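PHOX (PDB 4A9V) hydrolyses phosphate monoesters as an alkaline phosphatase, using an iron-calcium cofactor held in a beta-propeller. Local coordinates at residues P47-S52 with K568-V573; V262-L267 with D317-G322; P418-K423 with W446-V451. One frame throughout, in Å; residues are numbered along the deposited sequence.

Contact 1. Residues P47-S52 with K568-V573; sequences PAFDPS and KPRSSV. With EDO (1,2-ethanediol), chain J.
F49 and R570 form the tight half of this surface contact. The R570 guanidinium lies flat on one face of the F49 ring, with the planes only 9° apart. This is both a stack and a cation-pi contact. R570 CZ sits 3.5 Å from F49 CD2, and the bend at chi3 (69°) lays NE, CZ and both terminal nitrogens along the CE2-CG side of the ring. F49 meets it with CG anti to its own backbone N (chi1 177°). The opposite face of the ring is backed by P51 N, 3.9 Å above the plane. R570 NH1 forms a salt bridge to E562, and NH2 bonds to W38 O, so the guanidinium is fixed in its rotation. W38 also meets F49 edge-to-face.

The K568 side is looser and wetter. Its CD comes only to the ring edge, 4.1 Å from F49 CZ. Its NZ hydrogen-bonds to P51 O at 2.9 Å, from above the carbonyl plane. Five oxygens lie within bonding distance of this one ammonium and must share its three protons: P51 O, Y96 O, a water that donates to D50 O, and both hydroxyls of an ethanediol probably left from crystallisation. Beside it, S52 N donates to D50 OD1, an Asx turn.

The loop 47-52 is thus held to the lead-in of strand 572-578 by two cations: one spread over an aromatic face, the other shared among oxygens.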
ATOM      1  N   PRO A  47      -8.049  19.014  19.526  1.00 10.93           N
ATOM      2  CA  PRO A  47      -6.779  19.649  19.842  1.00 11.35           C
ATOM      3  C   PRO A  47      -6.024  20.060  18.577  1.00 10.31           C
ATOM      4  O   PRO A  47      -5.789  19.239  17.690  1.00 10.70           O
ATOM      5  CB  PRO A  47      -6.024  18.560  20.617  1.00 12.19           C
ATOM      6  CG  PRO A  47      -6.650  17.275  20.167  1.00 12.07           C
ATOM      7  CD  PRO A  47      -8.094  17.607  19.950  1.00 11.13           C
ATOM      8  N   ALA A  48      -5.581  21.310  18.538  1.00 11.71           N
ATOM      9  CA  ALA A  48      -4.807  21.807  17.411  1.00 11.13           C
ATOM     10  C   ALA A  48      -3.488  21.056  17.314  1.00 11.00           C
ATOM     11  O   ALA A  48      -2.876  20.717  18.329  1.00 11.65           O
ATOM     12  CB  ALA A  48      -4.554  23.299  17.564  1.00 13.47           C
ATOM     13  N   PHE A  49      -3.003  20.907  16.084  1.00 10.58           N
ATOM     14  CA  PHE A  49      -1.649  20.436  15.856  1.00 10.80           C
ATOM     15  C   PHE A  49      -0.650  21.331  16.577  1.00 10.82           C
ATOM     16  O   PHE A  49      -0.744  22.557  16.524  1.00 13.34           O
ATOM     17  CB  PHE A  49      -1.341  20.402  14.361  1.00 11.15           C
ATOM     18  CG  PHE A  49       0.069  19.984  14.042  1.00 10.43           C
ATOM     19  CD1 PHE A  49       0.500  18.697  14.304  1.00 10.54           C
ATOM     20  CD2 PHE A  49       0.967  20.885  13.497  1.00 11.23           C
ATOM     21  CE1 PHE A  49       1.791  18.308  14.008  1.00 10.62           C
ATOM     22  CE2 PHE A  49       2.252  20.492  13.165  1.00 12.58           C
ATOM     23  CZ  PHE A  49       2.666  19.201  13.425  1.00 11.28           C
ATOM     24  N   ASP A  50       0.316  20.699  17.230  1.00 11.21           N
ATOM     25  CA  ASP A  50       1.352  21.402  17.975  1.00 12.45           C
ATOM     26  C   ASP A  50       2.699  21.155  17.294  1.00 11.91           C
ATOM     27  O   ASP A  50       3.273  20.073  17.409  1.00 11.86           O
ATOM     28  CB  ASP A  50       1.371  20.892  19.417  1.00 12.65           C
ATOM     29  CG  ASP A  50       2.371  21.623  20.284  1.00 13.22           C
ATOM     30  OD1 ASP A  50       3.189  22.387  19.731  1.00 14.21           O
ATOM     31  OD2 ASP A  50       2.379  21.370  21.507  1.00 17.53           O
ATOM     32  N   PRO A  51       3.222  22.167  16.589  1.00 12.21           N
ATOM     33  CA  PRO A  51       4.456  21.959  15.834  1.00 12.49           C
ATOM     34  C   PRO A  51       5.703  21.726  16.692  1.00 11.93           C
ATOM     35  O   PRO A  51       6.739  21.326  16.168  1.00 13.35           O
ATOM     36  CB  PRO A  51       4.603  23.251  15.014  1.00 16.14           C
ATOM     37  CG  PRO A  51       3.277  23.926  15.064  1.00 28.96           C
ATOM     38  CD  PRO A  51       2.618  23.484  16.333  1.00 15.17           C
ATOM     39  N   SER A  52       5.600  21.957  17.995  1.00 11.56           N
ATOM     40  CA  SER A  52       6.734  21.771  18.896  1.00 11.19           C
ATOM     41  C   SER A  52       6.991  20.309  19.224  1.00 11.36           C
ATOM     42  O   SER A  52       7.973  19.988  19.888  1.00 12.55           O
ATOM     43  CB  SER A  52       6.503  22.527  20.201  1.00 13.37           C
ATOM     44  OG  SER A  52       5.486  21.906  20.967  1.00 13.49           O
ATOM     45  N   LYS A 568       8.194  22.632  10.456  1.00 10.85           N
ATOM     46  CA  LYS A 568       8.097  21.185  10.531  1.00 10.32           C
ATOM     47  C   LYS A 568       7.284  20.684   9.335  1.00  9.44           C
ATOM     48  O   LYS A 568       6.148  21.114   9.126  1.00 10.91           O
ATOM     49  CB  LYS A 568       7.406  20.788  11.840  1.00 10.49           C
ATOM     50  CG  LYS A 568       7.208  19.292  12.000  1.00 10.65           C
ATOM     51  CD  LYS A 568       6.804  18.923  13.415  1.00 10.78           C
ATOM     52  CE  LYS A 568       7.971  19.044  14.380  1.00 11.88           C
ATOM     53  NZ  LYS A 568       7.608  18.622  15.759  1.00 11.13           N
ATOM     54  N   PRO A 569       7.886  19.835   8.488  1.00  8.56           N
ATOM     55  CA  PRO A 569       7.136  19.281   7.363  1.00  8.51           C
ATOM     56  C   PRO A 569       6.078  18.286   7.827  1.00  8.34           C
ATOM     57  O   PRO A 569       6.239  17.647   8.864  1.00  8.76           O
ATOM     58  CB  PRO A 569       8.216  18.577   6.543  1.00  9.28           C
ATOM     59  CG  PRO A 569       9.212  18.141   7.565  1.00  9.07           C
ATOM     60  CD  PRO A 569       9.203  19.191   8.646  1.00  9.18           C
ATOM     61  N   ARG A 570       4.969  18.225   7.097  1.00  7.94           N
ATOM     62  CA  ARG A 570       3.842  17.371   7.471  1.00  7.93           C
ATOM     63  C   ARG A 570       3.348  16.600   6.254  1.00  7.00           C
ATOM     64  O   ARG A 570       2.967  17.196   5.250  1.00  7.67           O
ATOM     65  CB  ARG A 570       2.697  18.210   8.043  1.00  7.77           C
ATOM     66  CG  ARG A 570       3.079  18.984   9.294  1.00  8.74           C
ATOM     67  CD  ARG A 570       2.081  20.083   9.600  1.00 10.03           C
ATOM     68  NE  ARG A 570       0.790  19.550  10.024  1.00  8.83           N
ATOM     69  CZ  ARG A 570      -0.265  20.306  10.289  1.00  9.35           C
ATOM     70  NH1 ARG A 570      -0.200  21.617  10.090  1.00 10.59           N
ATOM     71  NH2 ARG A 570      -1.388  19.752  10.721  1.00  9.41           N
ATOM     72  N   SER A 571       3.284  15.277   6.377  1.00  7.11           N
ATOM     73  CA  SER A 571       2.621  14.445   5.378  1.00  6.85           C
ATOM     74  C   SER A 571       1.227  14.989   5.129  1.00  6.62           C
ATOM     75  O   SER A 571       0.517  15.361   6.071  1.00  6.94           O
ATOM     76  CB  SER A 571       2.520  13.000   5.867  1.00  6.73           C
ATOM     77  OG  SER A 571       3.796  12.396   5.972  1.00  7.73           O
ATOM     78  N   SER A 572       0.850  15.050   3.859  1.00  6.47           N
ATOM     79  CA  SER A 572      -0.398  15.679   3.468  1.00  7.15           C
ATOM     80  C   SER A 572      -1.057  14.920   2.336  1.00  6.72           C
ATOM     81  O   SER A 572      -0.380  14.300   1.510  1.00  7.59           O
ATOM     82  CB  SER A 572      -0.151  17.119   3.024  1.00  7.64           C
ATOM     83  OG  SER A 572       0.424  17.892   4.061  1.00  8.33           O
ATOM     84  N   VAL A 573      -2.383  15.005   2.290  1.00  6.68           N
ATOM     85  CA  VAL A 573      -3.149  14.636   1.120  1.00  6.80           C
ATOM     86  C   VAL A 573      -3.424  15.907   0.337  1.00  6.74           C
ATOM     87  O   VAL A 573      -3.915  16.899   0.895  1.00  7.63           O
ATOM     88  CB  VAL A 573      -4.471  13.944   1.520  1.00  7.22           C
ATOM     89  CG1 VAL A 573      -5.306  13.609   0.296  1.00  8.44           C
ATOM     90  CG2 VAL A 573      -4.190  12.689   2.331  1.00  8.29           C
TER
HETATM   91  C1  EDO J 904      11.255  19.566  17.069  1.00 65.03           C
HETATM   92  O1  EDO J 904       9.972  20.076  16.684  1.00 55.49           O
HETATM   93  C2  EDO J 904      11.213  18.039  17.129  1.00 36.80           C
HETATM   94  O2  EDO J 904       9.844  17.603  17.161  1.00 24.91           O
HETATM   95  O   HOH W   1       4.806  18.010  16.095  1.00 11.88           O

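Contact 2. Residues V262-L267 with D317-G322; sequences VKRTAL and DILDHG. With EDO (1,2-ethanediol), chain H; EDO (1,2-ethanediol), chain M.
R264 reaches from strand 262-264 across to D320, which closes a short 3-10 segment. R264 NH1 donates to D320 OD1 at 2.9 Å with an N-H...O angle of 155°, and the pair is a salt bridge. The oxygen lies in the guanidinium plane, but the nitrogen meets the carboxylate from above its plane, and the two planes are 58° apart. The bend at chi2 (-65°) turns the arginine chain past L319, whose CB lies 4.0 Å from R264 CD.

Every nitrogen of the guanidinium has a partner. NE forms a salt bridge to E251 on the adjacent strand. NH1 also donates to a water 2.9 Å away, which in turn bonds to D317 OD1. NH2 makes a weak bond to an ethanediol probably from the crystallisation liquor. V262 CG1 lies over the centre of one face, so apolar contact and edge bonds together set how the group is turned.

D320 is equally well served. OD2 takes a hydrogen bond from S152 OG. OD1 also accepts from a second water, 2.8 Å away. That water donates to L319 O and accepts from A266 N, so it joins both backbones in a buried place. The arginine on OD1, with neutral donors at both oxygens, probably favours the ionised form of D320.

Around this polar core A266 CB rests against L319 O at 3.4 Å, and L267 CD1 meets L319 CB at 4.1 Å. F301 is touched by A266, L267 and L319. The buried salt-bridge network with an internal bridging water joins two neighbouring beta-sheets of the PhoX beta-propeller fold, at a strand end and the loop leading into strand 322-329.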
ATOM      1  N   VAL A 262     -12.371  -5.660  11.074  1.00  7.29           N
ATOM      2  CA  VAL A 262     -12.200  -7.108  11.098  1.00  8.27           C
ATOM      3  C   VAL A 262     -10.970  -7.513  10.291  1.00  7.07           C
ATOM      4  O   VAL A 262     -10.876  -7.227   9.096  1.00  7.47           O
ATOM      5  CB  VAL A 262     -13.422  -7.825  10.499  1.00  9.24           C
ATOM      6  CG1 VAL A 262     -13.252  -9.331  10.624  1.00 10.61           C
ATOM      7  CG2 VAL A 262     -14.708  -7.369  11.171  1.00 11.74           C
ATOM      8  N   LYS A 263     -10.060  -8.244  10.933  1.00  6.56           N
ATOM      9  CA  LYS A 263      -8.924  -8.846  10.237  1.00  6.77           C
ATOM     10  C   LYS A 263      -9.374 -10.104   9.510  1.00  6.71           C
ATOM     11  O   LYS A 263      -9.907 -11.034  10.119  1.00  8.08           O
ATOM     12  CB  LYS A 263      -7.792  -9.150  11.214  1.00  7.21           C
ATOM     13  CG  LYS A 263      -7.386  -7.933  12.034  1.00  7.57           C
ATOM     14  CD  LYS A 263      -5.895  -7.866  12.328  1.00  7.94           C
ATOM     15  CE  LYS A 263      -5.563  -6.602  13.101  1.00  7.30           C
ATOM     16  NZ  LYS A 263      -4.100  -6.411  13.308  1.00  8.12           N
ATOM     17  N   ARG A 264      -9.197 -10.111   8.193  1.00  6.23           N
ATOM     18  CA  ARG A 264      -9.765 -11.142   7.332  1.00  6.60           C
ATOM     19  C   ARG A 264      -8.702 -12.211   7.046  1.00  6.54           C
ATOM     20  O   ARG A 264      -7.952 -12.125   6.073  1.00  6.73           O
ATOM     21  CB  ARG A 264     -10.285 -10.517   6.035  1.00  7.06           C
ATOM     22  CG  ARG A 264     -11.445  -9.559   6.252  1.00  7.07           C
ATOM     23  CD  ARG A 264     -12.681 -10.269   6.784  1.00  8.07           C
ATOM     24  NE  ARG A 264     -13.825  -9.370   6.889  1.00  7.89           N
ATOM     25  CZ  ARG A 264     -14.987  -9.695   7.445  1.00  8.78           C
ATOM     26  NH1 ARG A 264     -15.195 -10.927   7.890  1.00 10.02           N
ATOM     27  NH2 ARG A 264     -15.941  -8.790   7.547  1.00  9.87           N
ATOM     28  N   THR A 265      -8.626 -13.219   7.909  1.00  6.26           N
ATOM     29  CA  THR A 265      -7.531 -14.176   7.839  1.00  6.68           C
ATOM     30  C   THR A 265      -7.561 -15.079   6.598  1.00  6.97           C
ATOM     31  O   THR A 265      -6.526 -15.636   6.233  1.00  7.22           O
ATOM     32  CB  THR A 265      -7.379 -15.023   9.120  1.00  7.97           C
ATOM     33  OG1 THR A 265      -8.527 -15.862   9.307  1.00  8.02           O
ATOM     34  CG2 THR A 265      -7.166 -14.131  10.340  1.00  7.96           C
ATOM     35  N   ALA A 266      -8.706 -15.205   5.928  1.00  6.81           N
ATOM     36  CA  ALA A 266      -8.755 -15.995   4.701  1.00  7.10           C
ATOM     37  C   ALA A 266      -7.858 -15.428   3.603  1.00  7.16           C
ATOM     38  O   ALA A 266      -7.515 -16.137   2.662  1.00  7.72           O
ATOM     39  CB  ALA A 266     -10.181 -16.136   4.192  1.00  7.59           C
ATOM     40  N   LEU A 267      -7.501 -14.150   3.701  1.00  6.56           N
ATOM     41  CA  LEU A 267      -6.671 -13.503   2.687  1.00  6.66           C
ATOM     42  C   LEU A 267      -5.173 -13.649   2.976  1.00  6.81           C
ATOM     43  O   LEU A 267      -4.346 -13.233   2.166  1.00  7.76           O
ATOM     44  CB  LEU A 267      -7.054 -12.025   2.530  1.00  7.00           C
ATOM     45  CG  LEU A 267      -8.257 -11.729   1.629  1.00  6.91           C
ATOM     46  CD1 LEU A 267      -9.538 -12.404   2.112  1.00  7.77           C
ATOM     47  CD2 LEU A 267      -8.461 -10.225   1.509  1.00  8.14           C
ATOM     48  N   ASP A 317     -19.764 -11.550   5.462  1.00 10.05           N
ATOM     49  CA  ASP A 317     -18.758 -12.587   5.658  1.00 11.39           C
ATOM     50  C   ASP A 317     -18.041 -12.998   4.378  1.00  8.69           C
ATOM     51  O   ASP A 317     -17.395 -14.047   4.347  1.00  9.79           O
ATOM     52  CB  ASP A 317     -19.382 -13.847   6.284  1.00 14.82           C
ATOM     53  CG  ASP A 317     -20.169 -13.554   7.546  1.00 16.81           C
ATOM     54  OD1 ASP A 317     -19.721 -12.706   8.348  1.00 16.17           O
ATOM     55  OD2 ASP A 317     -21.175 -14.260   7.789  1.00 21.99           O
ATOM     56  N   ILE A 318     -18.206 -12.238   3.300  1.00  7.68           N
ATOM     57  CA  ILE A 318     -17.763 -12.717   1.998  1.00  7.52           C
ATOM     58  C   ILE A 318     -16.252 -13.002   1.986  1.00  6.75           C
ATOM     59  O   ILE A 318     -15.803 -13.964   1.366  1.00  8.24           O
ATOM     60  CB  ILE A 318     -18.178 -11.761   0.856  1.00  7.54           C
ATOM     61  CG1 ILE A 318     -17.987 -12.431  -0.504  1.00  8.19           C
ATOM     62  CG2 ILE A 318     -17.446 -10.427   0.928  1.00  7.61           C
ATOM     63  CD1 ILE A 318     -18.513 -11.612  -1.664  1.00  9.23           C
ATOM     64  N   LEU A 319     -15.472 -12.198   2.702  1.00  6.89           N
ATOM     65  CA  LEU A 319     -14.023 -12.375   2.711  1.00  7.16           C
ATOM     66  C   LEU A 319     -13.539 -13.382   3.750  1.00  7.27           C
ATOM     67  O   LEU A 319     -12.333 -13.551   3.918  1.00  8.39           O
ATOM     68  CB  LEU A 319     -13.319 -11.034   2.911  1.00  7.58           C
ATOM     69  CG  LEU A 319     -13.576  -9.981   1.825  1.00  7.74           C
ATOM     70  CD1 LEU A 319     -12.777  -8.719   2.121  1.00  8.92           C
ATOM     71  CD2 LEU A 319     -13.262 -10.520   0.436  1.00  8.29           C
ATOM     72  N   ASP A 320     -14.467 -14.116   4.373  1.00  7.59           N
ATOM     73  CA  ASP A 320     -14.107 -15.180   5.307  1.00  7.73           C
ATOM     74  C   ASP A 320     -14.050 -16.567   4.672  1.00  7.73           C
ATOM     75  O   ASP A 320     -13.615 -17.518   5.327  1.00  8.85           O
ATOM     76  CB  ASP A 320     -15.069 -15.223   6.496  1.00  8.66           C
ATOM     77  CG  ASP A 320     -14.834 -14.100   7.491  1.00  9.47           C
ATOM     78  OD1 ASP A 320     -13.763 -13.452   7.470  1.00 10.19           O
ATOM     79  OD2 ASP A 320     -15.712 -13.929   8.360  1.00 11.47           O
ATOM     80  N   HIS A 321     -14.519 -16.696   3.435  1.00  8.00           N
ATOM     81  CA  HIS A 321     -14.648 -18.005   2.800  1.00  8.57           C
ATOM     82  C   HIS A 321     -14.204 -17.883   1.380  1.00  7.72           C
ATOM     83  O   HIS A 321     -14.620 -16.969   0.672  1.00  8.16           O
ATOM     84  CB  HIS A 321     -16.099 -18.485   2.845  1.00  9.32           C
ATOM     85  CG  HIS A 321     -16.703 -18.468   4.221  1.00 10.80           C
ATOM     86  ND1 HIS A 321     -16.408 -19.395   5.151  1.00 12.13           N
ATOM     87  CD2 HIS A 321     -17.517 -17.528   4.843  1.00 11.77           C
ATOM     88  CE1 HIS A 321     -17.038 -19.088   6.299  1.00 13.75           C
ATOM     89  NE2 HIS A 321     -17.702 -17.937   6.115  1.00 14.48           N
ATOM     90  N   GLY A 322     -13.377 -18.825   0.943  1.00  8.99           N
ATOM     91  CA  GLY A 322     -12.857 -18.824  -0.414  1.00  9.21           C
ATOM     92  C   GLY A 322     -11.511 -19.501  -0.472  1.00  9.46           C
ATOM     93  O   GLY A 322     -11.251 -20.437   0.278  1.00 11.73           O
TER
HETATM   94  C1  EDO H 901     -11.378 -20.127   3.479  1.00 13.33           C
HETATM   95  O1  EDO H 901     -12.584 -20.764   3.012  1.00 12.33           O
HETATM   96  C2  EDO H 901     -10.237 -21.140   3.488  1.00 13.49           C
HETATM   97  O2  EDO H 901      -9.006 -20.536   3.915  1.00 13.54           O
HETATM   98  C1  EDO M 907     -16.345  -4.110   8.061  1.00 41.06           C
HETATM   99  O1  EDO M 907     -17.623  -3.925   7.442  1.00 65.33           O
HETATM  100  C2  EDO M 907     -15.980  -5.590   8.021  1.00 30.17           C
HETATM  101  O2  EDO M 907     -17.119  -6.340   7.580  1.00112.73           O
HETATM  102  O   HOH W   2     -17.732 -11.298   9.187  1.00 22.55           O
HETATM  103  O   HOH W   3     -11.227 -13.774   6.429  1.00  8.42           O

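Contact 3. Residues P418-K423 with W446-V451; sequences PNPREK and WDLFVV
P418 lies over one face of the W446 indole, crossing it at about a right angle. P418 CD is 4.1 Å from the centroid of the six-membered ring and 22° off its normal, a CH-pi contact. It belongs to the beta-propeller fold: loop 418-423 packs on strand 443-451, next to strand 428-434 of the same sheet. W446 has CG in the crowded position between N and the carbonyl carbon (chi1 67°), and its NE1 bonds to D330 OD1.

L448, two residues on from W446, splits its two methyls between the prolines. Its CD2 lies 4.1 Å from P418 CB. Its CD1 meets P420 CD tip to tip at 3.8 Å. At F449 and V450 the strand has a classic beta bulge opposite I429, and the chain turns a corner there.

Beyond it V451 faces R421. No hydrogen bond joins the two segments; they meet by van der Waals contact. R421 NH1 bonds to A452 O and P462 O, which pins the guanidinium in place. V451 CG1, anti to its backbone N, sits over the centre of that flat group, 3.3 Å from R421 CZ.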
ATOM      1  N   PRO A 418       9.728 -12.203 -15.498  1.00  8.05           N
ATOM      2  CA  PRO A 418       9.326 -10.845 -15.157  1.00  7.86           C
ATOM      3  C   PRO A 418      10.304 -10.122 -14.230  1.00  7.61           C
ATOM      4  O   PRO A 418      10.027  -8.989 -13.820  1.00  7.92           O
ATOM      5  CB  PRO A 418       7.973 -11.052 -14.485  1.00  8.70           C
ATOM      6  CG  PRO A 418       8.085 -12.405 -13.852  1.00  9.71           C
ATOM      7  CD  PRO A 418       8.877 -13.212 -14.842  1.00  9.19           C
ATOM      8  N   ASN A 419      11.429 -10.779 -13.920  1.00  7.43           N
ATOM      9  CA  ASN A 419      12.505 -10.200 -13.106  1.00  8.06           C
ATOM     10  C   ASN A 419      13.832 -10.278 -13.888  1.00  8.07           C
ATOM     11  O   ASN A 419      14.687 -11.118 -13.598  1.00  8.61           O
ATOM     12  CB  ASN A 419      12.609 -10.921 -11.755  1.00  7.90           C
ATOM     13  CG  ASN A 419      11.276 -10.976 -11.018  1.00  7.58           C
ATOM     14  OD1 ASN A 419      10.820  -9.979 -10.458  1.00  8.33           O
ATOM     15  ND2 ASN A 419      10.666 -12.157 -10.981  1.00  9.24           N
ATOM     16  N   PRO A 420      13.978  -9.434 -14.927  1.00  8.12           N
ATOM     17  CA  PRO A 420      14.964  -9.695 -15.984  1.00  8.96           C
ATOM     18  C   PRO A 420      16.380  -9.154 -15.739  1.00  8.68           C
ATOM     19  O   PRO A 420      17.237  -9.314 -16.608  1.00  9.55           O
ATOM     20  CB  PRO A 420      14.352  -8.998 -17.192  1.00  9.60           C
ATOM     21  CG  PRO A 420      13.603  -7.851 -16.598  1.00  8.92           C
ATOM     22  CD  PRO A 420      12.978  -8.442 -15.357  1.00  7.96           C
ATOM     23  N   ARG A 421      16.618  -8.492 -14.608  1.00  8.21           N
ATOM     24  CA  ARG A 421      17.913  -7.850 -14.349  1.00  8.97           C
ATOM     25  C   ARG A 421      18.438  -8.192 -12.964  1.00  7.89           C
ATOM     26  O   ARG A 421      17.765  -7.960 -11.958  1.00  8.83           O
ATOM     27  CB  ARG A 421      17.805  -6.325 -14.471  1.00  8.83           C
ATOM     28  CG  ARG A 421      17.469  -5.841 -15.869  1.00  8.73           C
ATOM     29  CD  ARG A 421      17.333  -4.328 -15.956  1.00  8.94           C
ATOM     30  NE  ARG A 421      16.251  -3.844 -15.105  1.00  8.72           N
ATOM     31  CZ  ARG A 421      15.833  -2.587 -15.069  1.00  8.34           C
ATOM     32  NH1 ARG A 421      16.380  -1.678 -15.861  1.00  9.02           N
ATOM     33  NH2 ARG A 421      14.853  -2.243 -14.251  1.00  8.38           N
ATOM     34  N   GLU A 422      19.708  -8.571 -12.896  1.00  8.66           N
ATOM     35  CA  GLU A 422      20.394  -8.671 -11.615  1.00  9.60           C
ATOM     36  C   GLU A 422      20.491  -7.290 -10.977  1.00  9.06           C
ATOM     37  O   GLU A 422      20.520  -6.275 -11.670  1.00 10.34           O
ATOM     38  CB  GLU A 422      21.800  -9.239 -11.805  1.00 11.39           C
ATOM     39  CG  GLU A 422      22.735  -8.260 -12.498  1.00 14.68           C
ATOM     40  CD  GLU A 422      24.187  -8.691 -12.515  1.00 17.38           C
ATOM     41  OE1 GLU A 422      24.509  -9.782 -11.996  1.00 23.85           O
ATOM     42  OE2 GLU A 422      24.991  -7.966 -13.140  1.00 25.62           O
ATOM     43  N   LYS A 423      20.597  -7.255  -9.653  1.00  9.39           N
ATOM     44  CA  LYS A 423      20.969  -6.028  -8.952  1.00 10.07           C
ATOM     45  C   LYS A 423      20.075  -4.874  -9.432  1.00  9.54           C
ATOM     46  O   LYS A 423      20.542  -3.821  -9.864  1.00 10.53           O
ATOM     47  CB  LYS A 423      22.454  -5.718  -9.151  1.00 11.16           C
ATOM     48  CG  LYS A 423      23.359  -6.809  -8.610  1.00 13.43           C
ATOM     49  CD  LYS A 423      24.828  -6.552  -8.908  1.00 18.73           C
ATOM     50  CE  LYS A 423      25.694  -7.726  -8.474  1.00 29.81           C
ATOM     51  NZ  LYS A 423      27.125  -7.557  -8.853  1.00 62.75           N
ATOM     52  N   TRP A 446       1.335 -12.867 -19.281  1.00  7.64           N
ATOM     53  CA  TRP A 446       1.970 -11.707 -18.662  1.00  7.41           C
ATOM     54  C   TRP A 446       2.925 -11.021 -19.607  1.00  7.18           C
ATOM     55  O   TRP A 446       3.445 -11.630 -20.553  1.00  7.90           O
ATOM     56  CB  TRP A 446       2.664 -12.092 -17.349  1.00  7.75           C
ATOM     57  CG  TRP A 446       3.849 -13.012 -17.514  1.00  7.46           C
ATOM     58  CD1 TRP A 446       3.861 -14.391 -17.413  1.00  8.16           C
ATOM     59  CD2 TRP A 446       5.225 -12.636 -17.821  1.00  7.33           C
ATOM     60  NE1 TRP A 446       5.123 -14.884 -17.637  1.00  8.26           N
ATOM     61  CE2 TRP A 446       5.981 -13.879 -17.903  1.00  7.58           C
ATOM     62  CE3 TRP A 446       5.869 -11.440 -18.074  1.00  7.69           C
ATOM     63  CZ2 TRP A 446       7.314 -13.902 -18.286  1.00  8.09           C
ATOM     64  CZ3 TRP A 446       7.214 -11.472 -18.429  1.00  7.68           C
ATOM     65  CH2 TRP A 446       7.911 -12.676 -18.561  1.00  8.03           C
ATOM     66  N   ASP A 447       3.164  -9.737 -19.359  1.00  7.44           N
ATOM     67  CA  ASP A 447       4.207  -8.986 -20.063  1.00  7.18           C
ATOM     68  C   ASP A 447       4.736  -7.898 -19.142  1.00  7.45           C
ATOM     69  O   ASP A 447       4.071  -7.504 -18.189  1.00  8.20           O
ATOM     70  CB  ASP A 447       3.682  -8.386 -21.389  1.00  7.95           C
ATOM     71  CG  ASP A 447       2.714  -7.220 -21.186  1.00  8.86           C
ATOM     72  OD1 ASP A 447       1.590  -7.453 -20.688  1.00  8.93           O
ATOM     73  OD2 ASP A 447       3.064  -6.076 -21.559  1.00  9.66           O
ATOM     74  N   LEU A 448       5.951  -7.428 -19.406  1.00  7.09           N
ATOM     75  CA  LEU A 448       6.448  -6.250 -18.686  1.00  7.34           C
ATOM     76  C   LEU A 448       6.040  -4.981 -19.428  1.00  7.15           C
ATOM     77  O   LEU A 448       6.593  -4.625 -20.471  1.00  8.12           O
ATOM     78  CB  LEU A 448       7.949  -6.295 -18.460  1.00  7.45           C
ATOM     79  CG  LEU A 448       8.425  -7.356 -17.457  1.00  7.89           C
ATOM     80  CD1 LEU A 448       9.918  -7.216 -17.190  1.00  8.57           C
ATOM     81  CD2 LEU A 448       7.649  -7.321 -16.147  1.00  8.17           C
ATOM     82  N   PHE A 449       5.051  -4.296 -18.864  1.00  6.94           N
ATOM     83  CA  PHE A 449       4.529  -3.057 -19.426  1.00  7.25           C
ATOM     84  C   PHE A 449       5.599  -1.967 -19.506  1.00  7.08           C
ATOM     85  O   PHE A 449       5.637  -1.209 -20.469  1.00  7.17           O
ATOM     86  CB  PHE A 449       3.339  -2.578 -18.579  1.00  7.86           C
ATOM     87  CG  PHE A 449       2.768  -1.269 -19.027  1.00  7.80           C
ATOM     88  CD1 PHE A 449       2.095  -1.170 -20.231  1.00  8.69           C
ATOM     89  CD2 PHE A 449       2.981  -0.114 -18.296  1.00  9.55           C
ATOM     90  CE1 PHE A 449       1.656   0.049 -20.705  1.00 10.03           C
ATOM     91  CE2 PHE A 449       2.488   1.100 -18.735  1.00 11.00           C
ATOM     92  CZ  PHE A 449       1.853   1.187 -19.961  1.00 10.31           C
ATOM     93  N   VAL A 450       6.469  -1.888 -18.506  1.00  7.04           N
ATOM     94  CA  VAL A 450       7.630  -1.012 -18.588  1.00  7.49           C
ATOM     95  C   VAL A 450       8.742  -1.601 -17.736  1.00  6.99           C
ATOM     96  O   VAL A 450       8.480  -2.263 -16.733  1.00  7.26           O
ATOM     97  CB  VAL A 450       7.291   0.438 -18.160  1.00  8.06           C
ATOM     98  CG1 VAL A 450       6.978   0.522 -16.682  1.00  9.14           C
ATOM     99  CG2 VAL A 450       8.430   1.385 -18.527  1.00  8.91           C
ATOM    100  N   VAL A 451       9.979  -1.406 -18.173  1.00  6.90           N
ATOM    101  CA  VAL A 451      11.153  -1.684 -17.366  1.00  7.00           C
ATOM    102  C   VAL A 451      11.853  -0.357 -17.101  1.00  7.48           C
ATOM    103  O   VAL A 451      12.318   0.292 -18.037  1.00  7.98           O
ATOM    104  CB  VAL A 451      12.112  -2.663 -18.070  1.00  8.23           C
ATOM    105  CG1 VAL A 451      13.273  -2.999 -17.148  1.00  9.22           C
ATOM    106  CG2 VAL A 451      11.373  -3.927 -18.494  1.00  9.68           C
TER

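Overall arrangement
The three contacts share no residue. Contact 1 closes a loop of more than 500 residues, and contacts 2 and 3 lie one after the other inside it. Centres are about 36 Å apart for contacts 1 and 2, and about 32 Å for contacts 2 and 3. Contacts 1 and 3, about 39 Å apart between centres, fall on opposite sides of the chain centre. Contact 2 joins strand 262-264, in a mixed sheet, to the loop entering strand 322-329; that strand shares an antiparallel sheet with strand 443-451 of contact 3. Contact 1 lies beside the paired first and last strands, 30-37 and 572-578; contacts 2 and 3 tie loops to sheets, all away from the iron-calcium site.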